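Local coordinates for protein transcriptional regulator (Streptococcus pneumoniae, PDB 2GNP) that probably regulates transcription in response to a sugar or sugar-phosphate effector, which its putative sugar-binding domain with a Rossmann-like fold would recognise, at residues Ser24-Pro29 with Val246-Thr251; Gly62-Lys67 with Pro88-Pro93; Ile153-Ile158 with Gln223-Ala228. One frame throughout, in Å; residues are numbered along the deposited sequence.

Interaction 1. Residues Ser24-Pro29 with Val246-Thr251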
loop_
_atom_site.group_PDB
_atom_site.type_symbol
_atom_site.label_atom_id
_atom_site.label_comp_id
_atom_site.label_asym_id
_atom_site.label_seq_id
_atom_site.Cartn_x
_atom_site.Cartn_y
_atom_site.Cartn_z
ATOM N N SER A 24 12.829 0.601 7.866
ATOM C CA SER A 24 13.536 1.021 6.667
ATOM C C SER A 24 12.853 2.191 6.034
ATOM O O SER A 24 11.640 2.310 6.076
ATOM C CB SER A 24 13.555 -0.090 5.615
ATOM O OG SER A 24 14.171 -1.245 6.118
ATOM N N LEU A 25 13.653 3.055 5.429
ATOM C CA LEU A 25 13.155 4.316 4.841
ATOM C C LEU A 25 14.095 4.898 3.781
ATOM O O LEU A 25 15.287 4.980 4.042
ATOM C CB LEU A 25 13.040 5.382 5.931
ATOM C CG LEU A 25 12.622 6.770 5.515
ATOM C CD1 LEU A 25 11.259 6.848 4.866
ATOM C CD2 LEU A 25 12.643 7.664 6.752
ATOM N N GLU A 26 13.552 5.200 2.607
ATOM C CA GLU A 26 14.284 5.979 1.596
ATOM C C GLU A 26 13.523 7.247 1.358
ATOM O O GLU A 26 12.311 7.203 1.075
ATOM C CB GLU A 26 14.485 5.228 0.265
ATOM C CG GLU A 26 15.535 4.076 0.301
ATOM C CD GLU A 26 15.015 2.786 0.951
ATOM O OE1 GLU A 26 13.796 2.529 0.863
ATOM O OE2 GLU A 26 15.848 2.014 1.494
ATOM N N ILE A 27 14.213 8.397 1.475
ATOM C CA ILE A 27 13.605 9.700 1.195
ATOM C C ILE A 27 14.259 10.212 -0.100
ATOM O O ILE A 27 15.470 10.491 -0.117
ATOM C CB ILE A 27 13.840 10.747 2.361
ATOM C CG1 ILE A 27 13.229 10.251 3.692
ATOM C CG2 ILE A 27 13.266 12.074 1.983
ATOM C CD1 ILE A 27 13.742 11.037 4.882
ATOM N N ILE A 28 13.453 10.316 -1.150
ATOM C CA ILE A 28 13.897 10.921 -2.422
ATOM C C ILE A 28 13.891 12.440 -2.341
ATOM O O ILE A 28 12.870 13.038 -2.018
ATOM C CB ILE A 28 13.026 10.447 -3.632
ATOM C CG1 ILE A 28 13.287 8.973 -3.955
ATOM C CG2 ILE A 28 13.339 11.250 -4.929
ATOM C CD1 ILE A 28 12.786 8.073 -3.016
ATOM N N PRO A 29 15.020 13.088 -2.716
ATOM C CA PRO A 29 15.070 14.540 -2.690
ATOM C C PRO A 29 14.208 15.140 -3.792
ATOM O O PRO A 29 14.034 14.498 -4.853
ATOM C CB PRO A 29 16.547 14.838 -2.960
ATOM C CG PRO A 29 17.029 13.690 -3.781
ATOM C CD PRO A 29 16.290 12.486 -3.170
ATOM N N VAL A 246 3.052 -0.407 8.146
ATOM C CA VAL A 246 4.119 -0.996 7.355
ATOM C C VAL A 246 5.455 -0.676 8.020
ATOM O O VAL A 246 5.554 0.158 8.927
ATOM C CB VAL A 246 4.134 -0.416 5.891
ATOM C CG1 VAL A 246 2.747 -0.638 5.196
ATOM C CG2 VAL A 246 4.456 1.040 5.993
ATOM N N ASN A 247 6.480 -1.385 7.605
ATOM C CA ASN A 247 7.831 -1.229 8.195
ATOM C C ASN A 247 8.870 -0.687 7.251
ATOM O O ASN A 247 10.023 -0.610 7.630
ATOM C CB ASN A 247 8.316 -2.496 8.925
ATOM C CG ASN A 247 8.374 -3.692 8.047
ATOM O OD1 ASN A 247 8.635 -3.581 6.847
ATOM N ND2 ASN A 247 8.014 -4.868 8.614
ATOM N N HIS A 248 8.474 -0.358 6.016
ATOM C CA HIS A 248 9.398 0.233 5.037
ATOM C C HIS A 248 8.660 1.223 4.178
ATOM O O HIS A 248 7.648 0.876 3.531
ATOM C CB HIS A 248 9.967 -0.876 4.171
ATOM C CG HIS A 248 11.153 -0.465 3.320
ATOM N ND1 HIS A 248 12.066 -1.392 2.848
ATOM C CD2 HIS A 248 11.559 0.743 2.852
ATOM C CE1 HIS A 248 12.990 -0.770 2.125
ATOM N NE2 HIS A 248 12.717 0.526 2.119
ATOM N N LEU A 249 9.141 2.459 4.189
ATOM C CA LEU A 249 8.462 3.514 3.467
ATOM C C LEU A 249 9.441 4.139 2.474
ATOM O O LEU A 249 10.594 4.275 2.768
ATOM C CB LEU A 249 7.935 4.591 4.458
ATOM C CG LEU A 249 7.284 5.856 3.825
ATOM C CD1 LEU A 249 6.011 5.570 3.024
ATOM C CD2 LEU A 249 7.042 7.011 4.846
ATOM N N ILE A 250 8.958 4.374 1.252
ATOM C CA ILE A 250 9.649 5.199 0.264
ATOM C C ILE A 250 8.744 6.417 -0.023
ATOM O O ILE A 250 7.581 6.293 -0.439
ATOM C CB ILE A 250 9.893 4.426 -0.980
ATOM C CG1 ILE A 250 10.735 3.190 -0.623
ATOM C CG2 ILE A 250 10.689 5.326 -1.953
ATOM C CD1 ILE A 250 11.247 2.372 -1.842
ATOM N N THR A 251 9.293 7.610 0.210
ATOM C CA THR A 251 8.542 8.850 -0.042
ATOM C C THR A 251 9.565 9.919 -0.427
ATOM O O THR A 251 10.741 9.611 -0.608
ATOM C CB THR A 251 7.754 9.296 1.197
ATOM O OG1 THR A 251 6.809 10.326 0.896
ATOM C CG2 THR A 251 8.719 9.771 2.298
HETATM O O HOH W 1 11.563 -3.085 6.698
#

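Interaction 2. Residues Gly62-Lys67 with Pro88-Pro93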
loop_
_atom_site.group_PDB
_atom_site.type_symbol
_atom_site.label_atom_id
_atom_site.label_comp_id
_atom_site.label_asym_id
_atom_site.label_seq_id
_atom_site.Cartn_x
_atom_site.Cartn_y
_atom_site.Cartn_z
ATOM N N GLY A 62 2.766 -10.289 -1.448
ATOM C CA GLY A 62 1.410 -9.680 -1.677
ATOM C C GLY A 62 1.492 -8.293 -2.315
ATOM O O GLY A 62 2.362 -7.519 -1.969
ATOM N N PHE A 63 0.575 -7.985 -3.245
ATOM C CA PHE A 63 0.527 -6.631 -3.834
ATOM C C PHE A 63 -0.841 -6.033 -3.557
ATOM O O PHE A 63 -1.851 -6.780 -3.572
ATOM C CB PHE A 63 0.661 -6.699 -5.356
ATOM C CG PHE A 63 2.056 -6.374 -5.824
ATOM C CD1 PHE A 63 3.090 -7.214 -5.484
ATOM C CD2 PHE A 63 2.341 -5.182 -6.498
ATOM C CE1 PHE A 63 4.401 -6.912 -5.871
ATOM C CE2 PHE A 63 3.672 -4.852 -6.885
ATOM C CZ PHE A 63 4.680 -5.733 -6.572
ATOM N N SER A 64 -0.884 -4.708 -3.373
ATOM C CA SER A 64 -2.160 -3.973 -3.490
ATOM C C SER A 64 -2.251 -3.397 -4.933
ATOM O O SER A 64 -1.825 -4.017 -5.931
ATOM C CB SER A 64 -2.332 -2.923 -2.376
ATOM O OG SER A 64 -3.649 -2.463 -2.304
ATOM N N TRP A 65 -2.850 -2.213 -5.047
ATOM C CA TRP A 65 -3.334 -1.727 -6.322
ATOM C C TRP A 65 -2.786 -0.297 -6.497
ATOM O O TRP A 65 -2.251 0.292 -5.554
ATOM C CB TRP A 65 -4.902 -1.760 -6.331
ATOM C CG TRP A 65 -5.546 -0.806 -5.311
ATOM C CD1 TRP A 65 -5.746 -0.996 -3.972
ATOM C CD2 TRP A 65 -6.019 0.502 -5.603
ATOM N NE1 TRP A 65 -6.315 0.135 -3.407
ATOM C CE2 TRP A 65 -6.500 1.063 -4.401
ATOM C CE3 TRP A 65 -6.090 1.252 -6.770
ATOM C CZ2 TRP A 65 -7.045 2.349 -4.345
ATOM C CZ3 TRP A 65 -6.631 2.532 -6.725
ATOM C CH2 TRP A 65 -7.115 3.061 -5.523
ATOM N N GLY A 66 -2.882 0.238 -7.709
ATOM C CA GLY A 66 -2.573 1.653 -7.910
ATOM C C GLY A 66 -1.395 2.144 -8.695
ATOM O O GLY A 66 -0.511 1.374 -9.132
ATOM N N LYS A 67 -1.392 3.477 -8.896
ATOM C CA LYS A 67 -0.370 4.124 -9.750
ATOM C C LYS A 67 1.055 3.973 -9.284
ATOM O O LYS A 67 1.916 3.655 -10.088
ATOM C CB LYS A 67 -0.662 5.626 -9.990
ATOM C CG LYS A 67 0.376 6.353 -10.892
ATOM C CD LYS A 67 0.031 7.885 -10.959
ATOM C CE LYS A 67 0.949 8.689 -11.876
ATOM N NZ LYS A 67 2.340 8.858 -11.362
ATOM N N PRO A 88 -2.792 -11.314 -4.204
ATOM C CA PRO A 88 -3.440 -10.007 -4.010
ATOM C C PRO A 88 -3.676 -9.784 -2.530
ATOM O O PRO A 88 -4.103 -10.721 -1.816
ATOM C CB PRO A 88 -4.805 -10.173 -4.749
ATOM C CG PRO A 88 -5.162 -11.713 -4.587
ATOM C CD PRO A 88 -3.702 -12.394 -4.576
ATOM N N LEU A 89 -3.402 -8.565 -2.074
ATOM C CA LEU A 89 -3.715 -8.153 -0.698
ATOM C C LEU A 89 -5.169 -7.629 -0.624
ATOM O O LEU A 89 -5.800 -7.649 0.456
ATOM C CB LEU A 89 -2.786 -7.073 -0.202
ATOM C CG LEU A 89 -1.313 -7.560 -0.082
ATOM C CD1 LEU A 89 -0.502 -6.273 0.103
ATOM C CD2 LEU A 89 -1.161 -8.562 1.098
ATOM N N ALA A 90 -5.652 -7.134 -1.733
ATOM C CA ALA A 90 -6.935 -6.467 -1.818
ATOM C C ALA A 90 -7.169 -6.153 -3.301
ATOM O O ALA A 90 -6.204 -5.843 -4.035
ATOM C CB ALA A 90 -6.904 -5.167 -0.990
ATOM N N GLY A 91 -8.433 -6.202 -3.697
ATOM C CA GLY A 91 -8.816 -5.781 -5.044
ATOM C C GLY A 91 -8.910 -4.261 -4.946
ATOM O O GLY A 91 -9.078 -3.687 -3.859
ATOM N N GLY A 92 -8.772 -3.570 -6.047
ATOM C CA GLY A 92 -8.938 -2.139 -5.895
ATOM C C GLY A 92 -10.391 -1.820 -6.110
ATOM O O GLY A 92 -11.222 -2.716 -6.204
ATOM N N PRO A 93 -10.711 -0.531 -6.224
ATOM C CA PRO A 93 -12.067 -0.200 -6.648
ATOM C C PRO A 93 -12.264 -0.392 -8.165
ATOM O O PRO A 93 -11.345 -0.778 -8.875
ATOM C CB PRO A 93 -12.211 1.275 -6.242
ATOM C CG PRO A 93 -10.870 1.798 -6.303
ATOM C CD PRO A 93 -9.889 0.668 -6.008
#

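Interaction 3. Residues Ile153-Ile158 with Gln223-Ala228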
loop_
_atom_site.group_PDB
_atom_site.type_symbol
_atom_site.label_atom_id
_atom_site.label_comp_id
_atom_site.label_asym_id
_atom_site.label_seq_id
_atom_site.Cartn_x
_atom_site.Cartn_y
_atom_site.Cartn_z
ATOM N N ILE A 153 6.660 -10.607 1.927
ATOM C CA ILE A 153 6.761 -9.192 1.524
ATOM C C ILE A 153 5.360 -8.749 1.158
ATOM O O ILE A 153 4.589 -9.549 0.663
ATOM C CB ILE A 153 7.633 -9.039 0.299
ATOM C CG1 ILE A 153 9.076 -9.433 0.657
ATOM C CG2 ILE A 153 7.510 -7.599 -0.268
ATOM C CD1 ILE A 153 9.942 -9.514 -0.643
ATOM N N ALA A 154 5.027 -7.527 1.526
ATOM C CA ALA A 154 3.808 -6.869 0.964
ATOM C C ALA A 154 4.316 -5.621 0.265
ATOM O O ALA A 154 5.218 -4.972 0.780
ATOM C CB ALA A 154 2.885 -6.473 2.056
ATOM N N VAL A 155 3.687 -5.268 -0.849
ATOM C CA VAL A 155 3.987 -4.030 -1.609
ATOM C C VAL A 155 2.684 -3.297 -1.745
ATOM O O VAL A 155 1.792 -3.825 -2.369
ATOM C CB VAL A 155 4.612 -4.325 -2.991
ATOM C CG1 VAL A 155 5.220 -3.017 -3.632
ATOM C CG2 VAL A 155 5.762 -5.404 -2.806
ATOM N N VAL A 156 2.629 -2.059 -1.229
ATOM C CA VAL A 156 1.336 -1.352 -1.137
ATOM C C VAL A 156 1.507 0.163 -1.450
ATOM O O VAL A 156 2.582 0.763 -1.252
ATOM C CB VAL A 156 0.708 -1.491 0.277
ATOM C CG1 VAL A 156 0.515 -2.959 0.650
ATOM C CG2 VAL A 156 1.520 -0.707 1.353
ATOM N N GLY A 157 0.464 0.742 -2.002
ATOM C CA GLY A 157 0.334 2.210 -2.036
ATOM C C GLY A 157 -0.479 2.641 -0.798
ATOM O O GLY A 157 -0.972 1.799 -0.022
ATOM N N ILE A 158 -0.634 3.950 -0.622
ATOM C CA ILE A 158 -1.430 4.511 0.494
ATOM C C ILE A 158 -2.347 5.528 -0.153
ATOM O O ILE A 158 -1.875 6.429 -0.884
ATOM C CB ILE A 158 -0.537 5.201 1.574
ATOM C CG1 ILE A 158 0.333 4.143 2.318
ATOM C CG2 ILE A 158 -1.433 6.016 2.573
ATOM C CD1 ILE A 158 1.479 4.772 3.199
ATOM N N GLN A 223 8.459 -7.936 5.770
ATOM C CA GLN A 223 8.902 -6.752 5.013
ATOM C C GLN A 223 7.692 -6.165 4.303
ATOM O O GLN A 223 7.134 -6.799 3.441
ATOM C CB GLN A 223 10.014 -7.107 4.021
ATOM C CG GLN A 223 11.395 -7.454 4.645
ATOM C CD GLN A 223 11.847 -6.415 5.588
ATOM O OE1 GLN A 223 11.594 -5.211 5.375
ATOM N NE2 GLN A 223 12.522 -6.846 6.665
ATOM N N SER A 224 7.251 -4.995 4.727
ATOM C CA SER A 224 6.082 -4.373 4.090
ATOM C C SER A 224 6.496 -3.019 3.582
ATOM O O SER A 224 6.886 -2.122 4.345
ATOM C CB SER A 224 4.913 -4.229 5.070
ATOM O OG SER A 224 5.355 -3.656 6.301
ATOM N N LEU A 225 6.383 -2.867 2.289
ATOM C CA LEU A 225 6.932 -1.694 1.589
ATOM C C LEU A 225 5.782 -0.869 1.112
ATOM O O LEU A 225 4.995 -1.349 0.263
ATOM C CB LEU A 225 7.768 -2.150 0.394
ATOM C CG LEU A 225 8.246 -1.128 -0.662
ATOM C CD1 LEU A 225 9.137 -0.098 0.068
ATOM C CD2 LEU A 225 9.063 -1.831 -1.828
ATOM N N ALA A 226 5.683 0.376 1.589
ATOM C CA ALA A 226 4.720 1.304 1.033
ATOM C C ALA A 226 5.467 2.352 0.210
ATOM O O ALA A 226 6.482 2.861 0.668
ATOM C CB ALA A 226 3.913 1.984 2.160
ATOM N N VAL A 227 4.953 2.669 -0.982
ATOM C CA VAL A 227 5.496 3.768 -1.766
ATOM C C VAL A 227 4.414 4.824 -1.911
ATOM O O VAL A 227 3.295 4.526 -2.435
ATOM C CB VAL A 227 5.925 3.247 -3.172
ATOM C CG1 VAL A 227 6.582 4.388 -3.958
ATOM C CG2 VAL A 227 6.860 2.061 -3.023
ATOM N N ALA A 228 4.679 6.030 -1.400
ATOM C CA ALA A 228 3.580 7.006 -1.305
ATOM C C ALA A 228 4.142 8.410 -1.092
ATOM O O ALA A 228 5.031 8.599 -0.250
ATOM C CB ALA A 228 2.618 6.614 -0.116
HETATM O O HOH W 2 0.741 5.391 -2.858
#

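Interaction 1. Residues Ser24-Pro29 with Val246-Thr251
His248 and Glu26 meet through a hydrogen bond from NE2 to OE1 of 2.6 Å, nearly straight and in the plane of the imidazole. OE1 receives it on its syn lone pair, although carboxylate and ring planes are turned 46° apart. CG of His248 lies anti to the backbone N (chi1 -167°), which carries it toward strand 24-28. Ser24 CB sits 3.3 Å above the ring centre in a CH-pi contact. Glu26 bends back at chi2 (78°), and its OE1 also touches Ile250 CG1 at 3.5 Å. Such a short bond to a carboxylate would be expected to polarise the imidazole. Ile28 CD1 reaches Ile250 CG2 at 3.6 Å, while Leu25 and Leu249 lie side by side on the face away from His248 and Glu26.

Behind these side chains the backbones run parallel in register, joined by five N-H...O bonds from Ser24 N to Asn247 O through Ile28 N to Thr251 O. Val50 of helix 36-54 covers Glu26 and His248; helix 5-20 packs on Leu25 and Ile27. Strand 24-28 is an edge strand, paired with strand 248-252, with helices on both faces, the layered alpha/beta arrangement of a Rossmann-like domain.

Interaction 2. Residues Gly62-Lys67 with Pro88-Pro93
Trp65 lays one face of its indole over Gly92 and Pro93, where the chain leaves two neighbouring parallel strands of a Rossmann-like alpha/beta sheet. Strand 60-63 and strand 85-88 end here, and the loops that follow their C-terminal ends continue side by side.

The polar part is a single backbone bond across the segments, Leu89 N to Phe63 O at 2.8 Å, nearly straight at the hydrogen (167°), with the donor lying out of the Phe63 carbonyl plane. It follows directly on the parallel bridge between Phe63 and Pro88. Strand 153-160 lies on the other side of strand 60-63 and shares further backbone bonds with Gly62 and Ser64. Ala90 O, by contrast, is buried here without a polar partner in the model.

Apolar contact begins at Leu89, whose CD1 and CG each come within 3.7 Å of Gly62 C. Leu89 CD2 lies 3.9 Å from Gly62 CA, directly against the backbone. Leu89 continues onto Ala154 and Val156 of strand 153-160.

The aromatic part consists of two CH-pi contacts. CB of Trp65 points toward the 88-93 loop, and chi1 (65°) sets CG between the backbone N and the carbonyl carbon. Over the indole face, Gly92 CA lies 3.9 Å from the centroid of the five-membered ring, and Pro93 CD stands 3.5 Å from that of the six-membered ring, only 5° off its normal.

Interaction 3. Residues Ile153-Ile158 with Gln223-Ala228
Leu225 N donates to Ala154 O at 2.8 Å, the shortest direct backbone bond between the segments and almost straight (173°). Three more backbone bonds carry the pattern along: Ala154 N to Gln223 O, Val156 N to Leu225 O, and Val227 N to Val156 O. Residues 154 and 156 each give an N-H and take one at their carbonyl, as befits parallel strands, here only 10° apart in direction. Between these bonds CA-H groups also lean on the carbonyls, the nearest being Ile153 CA to Gln223 O at 3.1 Å.

Beyond the Val227 N to Val156 O bond a water takes over the bridging. It accepts from Ile158 N at 3.0 Å and donates to Val227 O at 2.7 Å, linking backbone groups that stand 4.4 Å apart.

The side chains alternate between the two faces. Val156 CG2 meets Ala226 CB at 3.7 Å, having been placed between the backbone N and the carbonyl carbon. Ile158 turns CG1 anti to its carbonyl carbon (chi1 -68°), beside the backbone N, and lies across two alanines: CD1 touches Ala226 CB at 3.8 Å, while CB rests against Ala228 CB. Helix 234-242 closes over Ile158 and Ala228. On the opposite face Ile153, Val155, Leu225 and Val227 alternate with this set; Leu51 and Leu54 of helix 36-54 pack on Val155 and Ile153, and Ala47 on Val227. At the start of the strands, Ile153 CG1 passes Gln223 CB at 4.2 Å, and Gln223 NE2 is hydrogen-bonded to Glu23 OE2. Two hydrophobic central strands, sheathed by helices on both faces, are typical of the parallel core of a Rossmann-like alpha/beta domain.

Overall arrangement
All three are buried contacts of one sheet. The centre of interaction 3 lies about 4 Å from the centre of the chain, that of interaction 2 about 8 Å and that of interaction 1 about 12 Å. Strand 223-227 neighbours strand 248-252, which joins interaction 3 to interaction 1 through His248 O with Ala226 N and Thr251 OG1 with Ala228 O. Strand 153-160 pairs with 223-227 in interaction 3 and also neighbours strand 60-63 of interaction 2. Interactions 1 and 2 do not touch. Chemistry follows place: aliphatic packing in the middle, a His-carboxylate hydrogen bond at the edge strand, and CH-pi contacts of an indole with glycine and proline where strands give way to loops.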